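Local coordinates for hemolysin-related protein (Vibrio cholerae serotype O1, PDB 6MLT) that serves as a secreted, calcium-binding protein of the biofilm matrix and probably mediates biofilm adhesion through carbohydrate binding, at residues L245-P248 and E249-E252; L419-H422 and K423-V426; N468-L471 and N472-K475. One frame throughout, in Å; residues are numbered along the deposited sequence.

Interaction 1: L245-P248 and E249-E252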
ATOM      1  N   LEU A 245      23.169 -15.156  10.285  1.00 24.21           N
ATOM      2  CA  LEU A 245      23.144 -15.399  11.716  1.00 24.90           C
ATOM      3  C   LEU A 245      24.514 -15.206  12.351  1.00 24.10           C
ATOM      4  O   LEU A 245      24.593 -14.920  13.548  1.00 26.93           O
ATOM      5  CB  LEU A 245      22.624 -16.807  11.995  1.00 26.53           C
ATOM      6  CG  LEU A 245      22.290 -17.147  13.450  1.00 30.32           C
ATOM      7  CD1 LEU A 245      21.276 -16.174  14.035  1.00 31.55           C
ATOM      8  CD2 LEU A 245      21.766 -18.576  13.527  1.00 31.49           C
ATOM      9  N   SER A 246      25.593 -15.340  11.579  1.00 24.83           N
ATOM     10  CA  SER A 246      26.929 -15.102  12.108  1.00 27.95           C
ATOM     11  C   SER A 246      27.368 -13.650  11.974  1.00 30.10           C
ATOM     12  O   SER A 246      28.426 -13.290  12.504  1.00 29.14           O
ATOM     13  CB  SER A 246      27.944 -16.007  11.407  1.00 28.13           C
ATOM     14  OG  SER A 246      28.023 -15.703  10.033  1.00 31.44           O
ATOM     15  N   THR A 247      26.592 -12.805  11.281  1.00 25.28           N
ATOM     16  CA  THR A 247      26.896 -11.374  11.187  1.00 23.65           C
ATOM     17  C   THR A 247      25.666 -10.551  11.561  1.00 21.60           C
ATOM     18  O   THR A 247      25.231  -9.681  10.806  1.00 22.10           O
ATOM     19  CB  THR A 247      27.384 -11.008   9.788  1.00 24.43           C
ATOM     20  OG1 THR A 247      26.380 -11.343   8.819  1.00 23.57           O
ATOM     21  CG2 THR A 247      28.688 -11.733   9.456  1.00 26.30           C
ATOM     22  N   PRO A 248      25.081 -10.802  12.734  1.00 18.98           N
ATOM     23  CA  PRO A 248      23.835 -10.108  13.093  1.00 21.52           C
ATOM     24  C   PRO A 248      23.998  -8.608  13.212  1.00 21.12           C
ATOM     25  O   PRO A 248      23.013  -7.875  13.050  1.00 19.35           O
ATOM     26  CB  PRO A 248      23.458 -10.741  14.439  1.00 19.86           C
ATOM     27  CG  PRO A 248      24.754 -11.205  15.008  1.00 23.56           C
ATOM     28  CD  PRO A 248      25.585 -11.647  13.829  1.00 22.70           C
ATOM     29  N   GLU A 249      25.211  -8.132  13.486  1.00 21.51           N
ATOM     30  CA  GLU A 249      25.466  -6.700  13.587  1.00 25.19           C
ATOM     31  C   GLU A 249      25.240  -5.981  12.265  1.00 22.88           C
ATOM     32  O   GLU A 249      25.144  -4.749  12.249  1.00 22.19           O
ATOM     33  CB  GLU A 249      26.901  -6.455  14.072  1.00 29.52           C
ATOM     34  CG  GLU A 249      28.005  -6.856  13.086  1.00 36.50           C
ATOM     35  CD  GLU A 249      28.353  -8.348  13.118  1.00 37.40           C
ATOM     36  OE1 GLU A 249      27.615  -9.138  13.751  1.00 32.17           O
ATOM     37  OE2 GLU A 249      29.377  -8.731  12.505  1.00 35.90           O
ATOM     38  N   ASN A 250      25.173  -6.718  11.157  1.00 22.49           N
ATOM     39  CA  ASN A 250      24.959  -6.138   9.838  1.00 21.48           C
ATOM     40  C   ASN A 250      23.493  -6.106   9.421  1.00 18.95           C
ATOM     41  O   ASN A 250      23.177  -5.517   8.380  1.00 17.63           O
ATOM     42  CB  ASN A 250      25.761  -6.914   8.785  1.00 21.39           C
ATOM     43  CG  ASN A 250      27.255  -6.698   8.923  1.00 24.98           C
ATOM     44  OD1 ASN A 250      27.690  -5.803   9.641  1.00 23.26           O
ATOM     45  ND2 ASN A 250      28.045  -7.507   8.225  1.00 28.96           N
ATOM     46  N   SER A 251      22.598  -6.717  10.191  1.00 17.26           N
ATOM     47  CA  SER A 251      21.189  -6.710   9.837  1.00 16.48           C
ATOM     48  C   SER A 251      20.529  -5.431  10.336  1.00 18.11           C
ATOM     49  O   SER A 251      21.034  -4.751  11.235  1.00 19.20           O
ATOM     50  CB  SER A 251      20.474  -7.930  10.423  1.00 17.63           C
ATOM     51  OG  SER A 251      20.436  -7.889  11.842  1.00 18.29           O
ATOM     52  N   GLU A 252      19.391  -5.100   9.732  1.00 16.99           N
ATOM     53  CA  GLU A 252      18.625  -3.956  10.199  1.00 19.80           C
ATOM     54  C   GLU A 252      17.263  -3.938   9.525  1.00 19.47           C
ATOM     55  O   GLU A 252      17.023  -4.620   8.523  1.00 19.80           O
ATOM     56  CB  GLU A 252      19.358  -2.638   9.929  1.00 21.50           C
ATOM     57  CG  GLU A 252      19.487  -2.273   8.460  1.00 22.41           C
ATOM     58  CD  GLU A 252      20.202  -0.946   8.267  1.00 28.88           C
ATOM     59  OE1 GLU A 252      21.447  -0.940   8.162  1.00 30.65           O
ATOM     60  OE2 GLU A 252      19.515   0.097   8.247  1.00 30.88           O
TER
HETATM   61  O   HOH W   1      30.326 -11.200  12.879  1.00 39.28           O
HETATM   62  O   HOH W   2      26.795  -9.741   6.618  1.00 20.80           O

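Interaction 2: L419-H422 and K423-V426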
ATOM      1  N   LEU A 419     -29.508  41.446  -4.598  1.00 35.63           N
ATOM      2  CA  LEU A 419     -28.119  41.884  -4.657  1.00 30.66           C
ATOM      3  C   LEU A 419     -27.507  41.406  -5.962  1.00 29.86           C
ATOM      4  O   LEU A 419     -27.701  40.251  -6.349  1.00 26.00           O
ATOM      5  CB  LEU A 419     -27.311  41.338  -3.478  1.00 28.87           C
ATOM      6  CG  LEU A 419     -27.727  41.807  -2.084  1.00 35.24           C
ATOM      7  CD1 LEU A 419     -27.066  40.948  -1.022  1.00 36.27           C
ATOM      8  CD2 LEU A 419     -27.358  43.270  -1.892  1.00 37.75           C
ATOM      9  N   PHE A 420     -26.786  42.292  -6.643  1.00 33.02           N
ATOM     10  CA  PHE A 420     -25.968  41.858  -7.764  1.00 33.95           C
ATOM     11  C   PHE A 420     -24.912  40.875  -7.273  1.00 27.20           C
ATOM     12  O   PHE A 420     -24.385  41.000  -6.163  1.00 23.26           O
ATOM     13  CB  PHE A 420     -25.281  43.045  -8.439  1.00 37.63           C
ATOM     14  CG  PHE A 420     -26.227  44.048  -9.031  1.00 42.90           C
ATOM     15  CD1 PHE A 420     -27.128  43.678 -10.010  1.00 46.02           C
ATOM     16  CD2 PHE A 420     -26.195  45.374  -8.622  1.00 45.23           C
ATOM     17  CE1 PHE A 420     -27.994  44.603 -10.560  1.00 49.00           C
ATOM     18  CE2 PHE A 420     -27.059  46.306  -9.171  1.00 47.60           C
ATOM     19  CZ  PHE A 420     -27.958  45.920 -10.139  1.00 48.74           C
ATOM     20  N   LYS A 421     -24.587  39.900  -8.124  1.00 24.48           N
ATOM     21  CA  LYS A 421     -23.625  38.876  -7.731  1.00 26.13           C
ATOM     22  C   LYS A 421     -22.283  39.492  -7.345  1.00 25.09           C
ATOM     23  O   LYS A 421     -21.618  39.016  -6.415  1.00 24.29           O
ATOM     24  CB  LYS A 421     -23.449  37.864  -8.861  1.00 31.72           C
ATOM     25  CG  LYS A 421     -22.587  36.664  -8.502  1.00 39.76           C
ATOM     26  CD  LYS A 421     -23.235  35.787  -7.432  1.00 47.60           C
ATOM     27  CE  LYS A 421     -22.351  34.602  -7.066  1.00 51.49           C
ATOM     28  NZ  LYS A 421     -22.933  33.785  -5.957  1.00 53.72           N
ATOM     29  N   HIS A 422     -21.869  40.553  -8.036  1.00 23.42           N
ATOM     30  CA  HIS A 422     -20.577  41.160  -7.739  1.00 25.23           C
ATOM     31  C   HIS A 422     -20.596  42.003  -6.473  1.00 24.37           C
ATOM     32  O   HIS A 422     -19.525  42.424  -6.018  1.00 23.46           O
ATOM     33  CB  HIS A 422     -20.098  42.001  -8.928  1.00 24.89           C
ATOM     34  CG  HIS A 422     -20.863  43.272  -9.136  1.00 25.91           C
ATOM     35  ND1 HIS A 422     -22.013  43.337  -9.894  1.00 28.79           N
ATOM     36  CD2 HIS A 422     -20.625  44.536  -8.708  1.00 27.38           C
ATOM     37  CE1 HIS A 422     -22.458  44.581  -9.911  1.00 30.24           C
ATOM     38  NE2 HIS A 422     -21.632  45.330  -9.203  1.00 27.93           N
ATOM     39  N   LYS A 423     -21.766  42.236  -5.879  1.00 24.07           N
ATOM     40  CA  LYS A 423     -21.860  42.916  -4.596  1.00 24.52           C
ATOM     41  C   LYS A 423     -22.259  41.986  -3.460  1.00 24.81           C
ATOM     42  O   LYS A 423     -22.280  42.418  -2.302  1.00 25.91           O
ATOM     43  CB  LYS A 423     -22.849  44.089  -4.681  1.00 25.69           C
ATOM     44  CG  LYS A 423     -22.336  45.283  -5.494  1.00 33.88           C
ATOM     45  CD  LYS A 423     -21.048  45.861  -4.910  1.00 42.58           C
ATOM     46  CE  LYS A 423     -20.586  47.104  -5.659  1.00 49.97           C
ATOM     47  NZ  LYS A 423     -19.272  47.609  -5.149  1.00 48.73           N
ATOM     48  N   GLN A 424     -22.562  40.722  -3.743  1.00 22.77           N
ATOM     49  CA  GLN A 424     -22.792  39.775  -2.661  1.00 22.54           C
ATOM     50  C   GLN A 424     -21.488  39.545  -1.902  1.00 23.22           C
ATOM     51  O   GLN A 424     -20.394  39.682  -2.454  1.00 23.42           O
ATOM     52  CB  GLN A 424     -23.350  38.461  -3.218  1.00 23.42           C
ATOM     53  CG  GLN A 424     -24.757  38.598  -3.786  1.00 24.16           C
ATOM     54  CD  GLN A 424     -25.229  37.369  -4.541  1.00 26.50           C
ATOM     55  OE1 GLN A 424     -24.681  36.278  -4.382  1.00 25.96           O
ATOM     56  NE2 GLN A 424     -26.251  37.545  -5.374  1.00 27.56           N
ATOM     57  N   GLN A 425     -21.603  39.232  -0.613  1.00 20.88           N
ATOM     58  CA  GLN A 425     -20.418  39.024   0.211  1.00 19.28           C
ATOM     59  C   GLN A 425     -20.734  38.006   1.297  1.00 20.63           C
ATOM     60  O   GLN A 425     -21.853  37.493   1.387  1.00 20.76           O
ATOM     61  CB  GLN A 425     -19.924  40.342   0.825  1.00 19.44           C
ATOM     62  CG  GLN A 425     -20.864  40.950   1.863  1.00 20.17           C
ATOM     63  CD  GLN A 425     -20.151  41.942   2.767  1.00 23.07           C
ATOM     64  OE1 GLN A 425     -19.407  41.551   3.671  1.00 26.50           O
ATOM     65  NE2 GLN A 425     -20.345  43.224   2.509  1.00 22.01           N
ATOM     66  N   VAL A 426     -19.732  37.711   2.122  1.00 19.28           N
ATOM     67  CA  VAL A 426     -19.936  36.875   3.298  1.00 18.93           C
ATOM     68  C   VAL A 426     -20.580  37.724   4.387  1.00 19.46           C
ATOM     69  O   VAL A 426     -20.002  38.720   4.838  1.00 20.93           O
ATOM     70  CB  VAL A 426     -18.615  36.263   3.777  1.00 19.31           C
ATOM     71  CG1 VAL A 426     -18.808  35.532   5.089  1.00 21.43           C
ATOM     72  CG2 VAL A 426     -18.067  35.318   2.717  1.00 21.62           C
TER
HETATM   73  O   HOH W   3     -18.382  40.189  -4.560  1.00 19.58           O

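Interaction 3: N468-L471 and N472-K475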
ATOM      1  N   ASN A 468       9.137 -16.945  17.144  1.00 23.00           N
ATOM      2  CA  ASN A 468       8.816 -17.578  15.866  1.00 23.95           C
ATOM      3  C   ASN A 468      10.118 -18.173  15.336  1.00 25.64           C
ATOM      4  O   ASN A 468      11.002 -17.428  14.896  1.00 22.69           O
ATOM      5  CB  ASN A 468       8.220 -16.560  14.898  1.00 22.46           C
ATOM      6  CG  ASN A 468       7.623 -17.195  13.651  1.00 23.58           C
ATOM      7  OD1 ASN A 468       6.570 -17.842  13.701  1.00 20.62           O
ATOM      8  ND2 ASN A 468       8.288 -16.994  12.512  1.00 22.04           N
ATOM      9  N   ASP A 469      10.235 -19.501  15.387  1.00 32.15           N
ATOM     10  CA  ASP A 469      11.498 -20.198  15.123  1.00 42.83           C
ATOM     11  C   ASP A 469      11.831 -20.152  13.638  1.00 36.51           C
ATOM     12  O   ASP A 469      11.211 -20.853  12.832  1.00 36.11           O
ATOM     13  CB  ASP A 469      11.404 -21.646  15.606  1.00 56.63           C
ATOM     14  CG  ASP A 469      12.543 -22.540  15.076  1.00 55.00           C
ATOM     15  OD1 ASP A 469      13.567 -22.017  14.576  1.00 49.80           O
ATOM     16  OD2 ASP A 469      12.408 -23.785  15.163  1.00 50.25           O
ATOM     17  N   ASP A 470      12.828 -19.352  13.268  1.00 34.10           N
ATOM     18  CA  ASP A 470      13.302 -19.361  11.890  1.00 32.33           C
ATOM     19  C   ASP A 470      14.820 -19.357  11.835  1.00 27.57           C
ATOM     20  O   ASP A 470      15.427 -18.721  10.965  1.00 23.98           O
ATOM     21  CB  ASP A 470      12.741 -18.190  11.093  1.00 34.70           C
ATOM     22  CG  ASP A 470      12.873 -18.419   9.611  1.00 35.66           C
ATOM     23  OD1 ASP A 470      12.676 -19.584   9.214  1.00 36.56           O
ATOM     24  OD2 ASP A 470      13.182 -17.471   8.860  1.00 33.96           O
ATOM     25  N   LEU A 471      15.454 -20.102  12.739  1.00 27.83           N
ATOM     26  CA  LEU A 471      16.914 -20.155  12.768  1.00 33.98           C
ATOM     27  C   LEU A 471      17.501 -20.567  11.425  1.00 33.04           C
ATOM     28  O   LEU A 471      18.630 -20.182  11.103  1.00 35.09           O
ATOM     29  CB  LEU A 471      17.388 -21.130  13.843  1.00 42.54           C
ATOM     30  CG  LEU A 471      17.933 -20.488  15.110  1.00 54.88           C
ATOM     31  CD1 LEU A 471      16.786 -20.019  15.976  1.00 57.62           C
ATOM     32  CD2 LEU A 471      18.824 -21.464  15.857  1.00 63.68           C
ATOM     33  N   ASN A 472      16.766 -21.355  10.641  1.00 32.07           N
ATOM     34  CA  ASN A 472      17.286 -21.916   9.397  1.00 34.91           C
ATOM     35  C   ASN A 472      17.403 -20.893   8.269  1.00 38.45           C
ATOM     36  O   ASN A 472      18.059 -21.190   7.264  1.00 47.78           O
ATOM     37  CB  ASN A 472      16.389 -23.067   8.925  1.00 34.52           C
ATOM     38  CG  ASN A 472      17.014 -23.872   7.803  1.00 45.91           C
ATOM     39  OD1 ASN A 472      18.199 -24.210   7.849  1.00 56.75           O
ATOM     40  ND2 ASN A 472      16.223 -24.180   6.783  1.00 42.82           N
ATOM     41  N   SER A 473      16.779 -19.721   8.384  1.00 31.88           N
ATOM     42  CA  SER A 473      16.724 -18.793   7.258  1.00 27.65           C
ATOM     43  C   SER A 473      16.895 -17.349   7.707  1.00 22.98           C
ATOM     44  O   SER A 473      17.780 -16.641   7.216  1.00 21.73           O
ATOM     45  CB  SER A 473      15.400 -18.967   6.507  1.00 33.38           C
ATOM     46  OG  SER A 473      15.006 -17.793   5.805  1.00 33.65           O
ATOM     47  N   GLY A 474      16.057 -16.906   8.640  1.00 20.50           N
ATOM     48  CA  GLY A 474      16.046 -15.512   9.029  1.00 22.75           C
ATOM     49  C   GLY A 474      15.452 -14.581   7.998  1.00 21.03           C
ATOM     50  O   GLY A 474      15.609 -13.363   8.124  1.00 19.20           O
ATOM     51  N   LYS A 475      14.780 -15.112   6.975  1.00 17.64           N
ATOM     52  CA  LYS A 475      14.191 -14.287   5.928  1.00 17.65           C
ATOM     53  C   LYS A 475      12.700 -14.525   5.734  1.00 16.03           C
ATOM     54  O   LYS A 475      12.102 -13.902   4.849  1.00 16.17           O
ATOM     55  CB  LYS A 475      14.913 -14.526   4.593  1.00 17.83           C
ATOM     56  CG  LYS A 475      16.416 -14.238   4.625  1.00 20.67           C
ATOM     57  CD  LYS A 475      17.033 -14.335   3.228  1.00 20.40           C
ATOM     58  CE  LYS A 475      18.540 -14.127   3.242  1.00 21.95           C
ATOM     59  NZ  LYS A 475      19.252 -15.185   4.010  1.00 26.14           N
TER
HETATM   60  O   HOH W   4      15.146 -23.375  12.170  1.00 27.03           O

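Interaction 1: L245-P248 and E249-E252
E249 folds its carboxylate back over the start of the turn, where E249 OE1 lies 3.2 Å from CD of the P248 ring. The carboxylate carbon, E249 CD, sits 3.8 Å from T247 C. Two torsions account for this: CG stands between the backbone N and the carbonyl carbon (chi1 68°), and the chain then bends at chi2 (-82°), which returns the acid toward its own N-terminal side. E249 OE1 is also 3.2 Å from P248 N, but this is no hydrogen bond, because the proline nitrogen carries no hydrogen. The other oxygen, OE2, is joined to the S246 carbonyl O through a water that donates to both. The backbone here is a short 3-10 turn, in which N250 N donates to T247 O at 3.0 Å and S251 N to P248 O at 3.1 Å. The turn lies in the loop between strands 236-241 and 252-256, the second and third strands of a four-stranded antiparallel sheet, an arrangement consistent with one blade of a beta-propeller. P248 O is gripped a second time by S251 OG, which reaches it at 2.8 Å in the carbonyl plane, on a lone pair, whereas the S251 amide comes from above that plane. N267 ND2 outside the turn also bonds this oxygen. Across the turn, N250 brings ND2 to 3.9 Å from T247 CB, and a second water accepts from ND2 while bonding T247 OG1; that hydroxyl is also hydrogen-bonded to S244 OG.

Interaction 2: L419-H422 and K423-V426
Q424 lays its side chain back along the tight turn that precedes it, in a loop of the beta-prism lectin fold between strands 405-413 and 428-435. The turn is of type I: K421 and H422 hold its central positions with helical backbone angles, and K423 N donates to F420 O at 2.9 Å. From the base outward, Q424 CB rests 3.7 Å from K421 O. The next carbon, CG, touches the backbone and a side chain together, 3.4 Å from F420 O and 3.8 Å from L419 CB. CG is anti to the carbonyl carbon (chi1 -68°) and the chain is extended beyond it, a shape that carries the amide past F420 to a place between L419 and K421. There the amide carbon CD packs on the aliphatic part of K421. The two ends of the Q424 amide are used differently. Q424 NE2 donates to L419 O at 3.2 Å, nearly straight at 162°; the acceptor lies in the amide plane, although the donor stands above the plane of the L419 carbonyl. Q424 OE1 faces K421, whose CD is 3.4 Å away and whose NZ makes a weak bond to it; the stronger polar partner of that ammonium group is G338 O. Elsewhere on the turn, the K423 side chain crosses the H422 imidazole obliquely, placing K423 CG 3.7 Å from H422 CD2, while NZ goes on to a bound citrate, probably from the crystallisation liquor. A single water donates both to H422 O, at 2.9 Å, and to Q424 O.

Interaction 3: N468-L471 and N472-K475
A type I beta turn runs from D470 to S473, overlapped at its start by an Asx turn from D469 and at its end by an ST turn from S473. L471 and N472 hold its central positions, both with helical backbone angles, and it closes through S473 N to D470 O at 3.1 Å, almost straight at 173°. D470 O takes a second donor, G474 N, at 3.0 Å. The two differ in approach, since S473 N stands above the carbonyl plane and G474 N lies nearly in line with C=O. G474 has a positive phi of 72°, a conformation that favours glycine. The D470 side chain follows the same bend: CG is anti to the backbone N (chi1 -163°), which turns the carboxylate toward the S473-G474 backbone. D470 OD2 comes 2.9 Å from G474 N, a weak bond because of its angle, and 3.6 Å from S473 CB. It takes a second weak bond from I476 N, just beyond the segment, while OD1 bonds T519 OG1. In the Asx turn, D469 OD1 accepts from L471 N at 3.3 Å. In the ST turn, S473 OG accepts from K475 N at 2.9 Å and is also bonded to L520 O, so this hydroxyl joins the turn to a neighbouring loop. N472, for its part, sends ND2 to G518 O. The donors found at the buried D470 carboxylate are neutral, and their dipoles would be expected to ease a negative charge there, though the weak geometry at OD2 suggests a modest effect.

Overall arrangement
From the N terminus, interaction 1 comes first, within the connection from strand 236-241 to 252-256 of one blade-like sheet. The chain lays down strand 277-279 of the next such sheet, leaves it to build the beta-prism, where interaction 2 closes a turn just before strand 428-435, and returns to finish that sheet with strands 443-448, 452-457 and 462-467. Interaction 3 follows, on the way to strand 478-481. The three are in series, none nested or crossed. Interactions 1 and 3 lie side by side, centres 13 Å apart, with L245 CD2 4.3 Å from L471 O and Y451 touched by both leucines; the centre of interaction 2 is about 70 Å from theirs, across the chain's centre.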